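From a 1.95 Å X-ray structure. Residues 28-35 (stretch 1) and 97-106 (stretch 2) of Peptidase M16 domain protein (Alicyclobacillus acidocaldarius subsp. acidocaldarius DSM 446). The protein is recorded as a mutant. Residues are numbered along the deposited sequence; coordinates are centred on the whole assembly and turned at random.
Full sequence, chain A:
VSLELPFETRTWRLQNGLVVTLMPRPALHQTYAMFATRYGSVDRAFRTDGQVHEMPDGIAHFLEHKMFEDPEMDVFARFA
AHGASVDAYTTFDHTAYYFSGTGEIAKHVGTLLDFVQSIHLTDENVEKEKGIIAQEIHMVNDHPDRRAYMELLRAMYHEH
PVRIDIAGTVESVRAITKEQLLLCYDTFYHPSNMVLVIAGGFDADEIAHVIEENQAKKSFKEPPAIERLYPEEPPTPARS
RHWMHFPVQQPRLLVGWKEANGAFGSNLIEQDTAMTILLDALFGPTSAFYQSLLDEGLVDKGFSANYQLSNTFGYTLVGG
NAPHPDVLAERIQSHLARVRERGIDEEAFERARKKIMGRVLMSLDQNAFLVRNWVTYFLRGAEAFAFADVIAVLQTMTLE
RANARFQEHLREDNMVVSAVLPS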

# COMPACT_ATOMS: atom_id res chain seq x y z
N LEU A 28 21.00 3.95 -2.47
CA LEU A 28 19.88 3.40 -1.68
C LEU A 28 20.33 2.51 -0.53
O LEU A 28 21.32 1.81 -0.65
N HIS A 29 19.57 2.54 0.57
CA HIS A 29 19.81 1.70 1.75
C HIS A 29 19.26 0.30 1.56
O HIS A 29 19.84 -0.67 2.05
N GLN A 30 18.14 0.18 0.83
CA GLN A 30 17.47 -1.10 0.65
C GLN A 30 18.00 -1.88 -0.53
O GLN A 30 18.26 -1.31 -1.59
N THR A 31 18.17 -3.19 -0.34
CA THR A 31 18.33 -4.16 -1.44
C THR A 31 17.08 -5.04 -1.40
O THR A 31 16.61 -5.41 -0.32
N TYR A 32 16.50 -5.31 -2.58
CA TYR A 32 15.31 -6.13 -2.71
C TYR A 32 15.68 -7.22 -3.71
O TYR A 32 16.24 -6.95 -4.79
N ALA A 33 15.44 -8.46 -3.31
CA ALA A 33 15.90 -9.62 -4.08
C ALA A 33 14.74 -10.60 -4.25
O ALA A 33 14.01 -10.86 -3.29
N MSE A 34 14.59 -11.20 -5.44
CA MSE A 34 13.53 -12.17 -5.66
C MSE A 34 14.06 -13.35 -6.48
O MSE A 34 14.74 -13.14 -7.50
N PHE A 35 13.79 -14.56 -5.99
CA PHE A 35 14.13 -15.82 -6.63
C PHE A 35 12.78 -16.51 -6.97
O PHE A 35 12.02 -16.83 -6.07
N TYR A 97 9.93 -16.05 -4.08
CA TYR A 97 10.57 -15.91 -2.77
C TYR A 97 11.43 -14.64 -2.78
O TYR A 97 12.22 -14.41 -3.71
N TYR A 98 11.27 -13.78 -1.76
CA TYR A 98 11.93 -12.48 -1.83
C TYR A 98 12.27 -11.93 -0.46
O TYR A 98 11.60 -12.27 0.51
N PHE A 99 13.34 -11.13 -0.39
CA PHE A 99 13.67 -10.42 0.81
C PHE A 99 13.92 -8.97 0.49
O PHE A 99 14.17 -8.58 -0.65
N SER A 100 13.85 -8.15 1.52
CA SER A 100 14.43 -6.83 1.47
C SER A 100 15.23 -6.57 2.75
O SER A 100 14.89 -7.07 3.82
N GLY A 101 16.32 -5.83 2.61
CA GLY A 101 17.20 -5.54 3.75
C GLY A 101 18.19 -4.43 3.47
O GLY A 101 18.17 -3.82 2.41
N THR A 102 19.07 -4.18 4.45
CA THR A 102 19.92 -2.99 4.44
C THR A 102 21.43 -3.25 4.60
O THR A 102 22.23 -2.31 4.67
N GLY A 103 21.83 -4.51 4.69
CA GLY A 103 23.22 -4.86 4.97
C GLY A 103 23.37 -6.36 4.95
O GLY A 103 22.36 -7.08 4.94
N GLU A 104 24.61 -6.84 4.91
CA GLU A 104 24.90 -8.27 4.92
C GLU A 104 24.15 -8.95 3.78
O GLU A 104 23.61 -10.06 3.92
N ILE A 105 24.14 -8.27 2.64
CA ILE A 105 23.44 -8.73 1.46
C ILE A 105 24.02 -10.06 0.99
O ILE A 105 23.27 -10.94 0.61
N ALA A 106 25.35 -10.23 1.08
CA ALA A 106 26.00 -11.51 0.74
C ALA A 106 25.36 -12.67 1.48
O ALA A 106 25.01 -13.70 0.88

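Six main-chain hydrogen bonds hold the two strands together in antiparallel register, and no side chain contributes a hydrogen bond across the interface. Thr-31 pairs reciprocally with Gly-101, Ala-33 with Phe-99 and Phe-35 with Tyr-97. The shortest bonds run from Thr-31 N to Gly-101 O and from Phe-35 N to Tyr-97 O, both 2.8 Å; Ala-33 N to Phe-99 O is 3.0 Å. Between these pairs the backbones draw closer, and CA-H...O contacts fill in, such as Ser-100 CA to Thr-31 O at 3.2 Å. Beyond the strand ends, Thr-102 CA approaches His-29 O at 3.3 Å.

The alternation of the strands sends side chains to two faces. On the face carrying Thr-31, Ala-33, Phe-35, Tyr-97 and Phe-99, the tightest packing is between Ala-33 and Phe-99. With chi1 in p, the Phe-99 ring folds over its cross-strand neighbour, so that Ala-33 CB sits over the ring face, 3.6 Å from the centroid of Phe-99, in a CH-pi contact. Next along, Gly-101 offers no side chain opposite Thr-31 (m); instead Ile-105 (m, m), at the start of the helix, points toward the first stretch and brings its CD1 to 3.7 Å from Thr-31 CB. Phe-35 (t) directs its ring away from the second stretch, whereas Tyr-97 is m and its OH is hydrogen-bonded elsewhere in the structure.

The other face bears Tyr-32, Met-34, Tyr-98 and Ser-100. Tyr-32 (t) and Tyr-98 (p) lie with planes 17° apart but slid so that the rings barely overlap; Tyr-32 OH reaches Tyr-98 CD1 at 3.4 Å. Selenomethionine Met-34 runs out in t, t and turns at chi3 (m), placing CE 3.9 Å from Tyr-98 CD2. Ser-100 (p) packs through CB, 4.0 Å from Tyr-32 CD2 and 3.7 Å from Gln-30 NE2.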

# COMPACT_ATOMS: atom_id res chain seq x y z
CB LEU A 28 18.95 2.61 -2.59
CG LEU A 28 18.28 3.39 -3.70
CD1 LEU A 28 17.24 2.46 -4.33
CD2 LEU A 28 17.65 4.67 -3.20
CB HIS A 29 19.15 2.32 2.99
CG HIS A 29 19.67 3.68 3.36
ND1 HIS A 29 20.89 3.88 3.98
CD2 HIS A 29 19.13 4.91 3.22
CE1 HIS A 29 21.07 5.17 4.21
NE2 HIS A 29 20.01 5.82 3.77
CB GLN A 30 15.98 -0.89 0.46
CG GLN A 30 15.16 -2.20 0.43
CD GLN A 30 13.85 -2.04 -0.31
OE1 GLN A 30 13.82 -1.75 -1.49
NE2 GLN A 30 12.76 -2.24 0.39
CB THR A 31 19.62 -5.00 -1.28
OG1 THR A 31 20.74 -4.13 -1.38
CG2 THR A 31 19.76 -6.12 -2.39
CB TYR A 32 14.13 -5.25 -3.19
CG TYR A 32 12.74 -5.92 -3.25
CD1 TYR A 32 12.43 -6.85 -4.27
CD2 TYR A 32 11.74 -5.60 -2.35
CE1 TYR A 32 11.16 -7.45 -4.34
CE2 TYR A 32 10.45 -6.20 -2.43
CZ TYR A 32 10.18 -7.11 -3.43
OH TYR A 32 8.94 -7.73 -3.52
CB ALA A 33 17.05 -10.28 -3.31
CB MSE A 34 12.35 -11.50 -6.38
CG MSE A 34 11.18 -12.47 -6.80
SE MSE A 34 9.58 -11.60 -7.52
CE MSE A 34 8.82 -10.79 -5.91
CB PHE A 35 14.95 -16.67 -5.63
CG PHE A 35 15.63 -17.90 -6.20
CD1 PHE A 35 15.93 -18.03 -7.55
CD2 PHE A 35 16.06 -18.89 -5.33
CE1 PHE A 35 16.58 -19.18 -8.03
CE2 PHE A 35 16.74 -20.03 -5.80
CZ PHE A 35 16.97 -20.17 -7.16
CB TYR A 97 11.42 -17.16 -2.47
CG TYR A 97 10.60 -18.45 -2.59
CD1 TYR A 97 9.93 -18.96 -1.48
CD2 TYR A 97 10.41 -19.08 -3.82
CE1 TYR A 97 9.14 -20.06 -1.56
CE2 TYR A 97 9.61 -20.24 -3.92
CZ TYR A 97 8.98 -20.71 -2.79
OH TYR A 97 8.19 -21.84 -2.84
CB TYR A 98 11.06 -11.51 -2.61
CG TYR A 98 9.67 -11.25 -2.01
CD1 TYR A 98 9.45 -10.15 -1.21
CD2 TYR A 98 8.60 -12.11 -2.28
CE1 TYR A 98 8.19 -9.89 -0.66
CE2 TYR A 98 7.32 -11.85 -1.75
CZ TYR A 98 7.13 -10.74 -0.95
OH TYR A 98 5.91 -10.50 -0.39
CB PHE A 99 14.90 -11.06 1.54
CG PHE A 99 16.24 -10.83 0.87
CD1 PHE A 99 16.91 -9.62 1.01
CD2 PHE A 99 16.86 -11.85 0.15
CE1 PHE A 99 18.15 -9.41 0.42
CE2 PHE A 99 18.10 -11.65 -0.44
CZ PHE A 99 18.75 -10.44 -0.32
CB SER A 100 13.34 -5.81 1.26
OG SER A 100 12.59 -5.70 2.43
CB THR A 102 19.47 -2.04 5.56
OG1 THR A 102 19.51 -2.73 6.81
CG2 THR A 102 18.05 -1.60 5.31
CB GLU A 104 24.53 -8.87 6.27
CG GLU A 104 25.39 -8.38 7.47
CD GLU A 104 26.58 -9.27 7.71
OE1 GLU A 104 27.04 -9.35 8.86
OE2 GLU A 104 27.05 -9.93 6.74
CB ILE A 105 23.46 -7.63 0.35
CG1 ILE A 105 22.85 -6.33 0.88
CG2 ILE A 105 22.70 -8.08 -0.87
CD1 ILE A 105 21.47 -6.49 1.50
CB ALA A 106 27.54 -11.48 1.01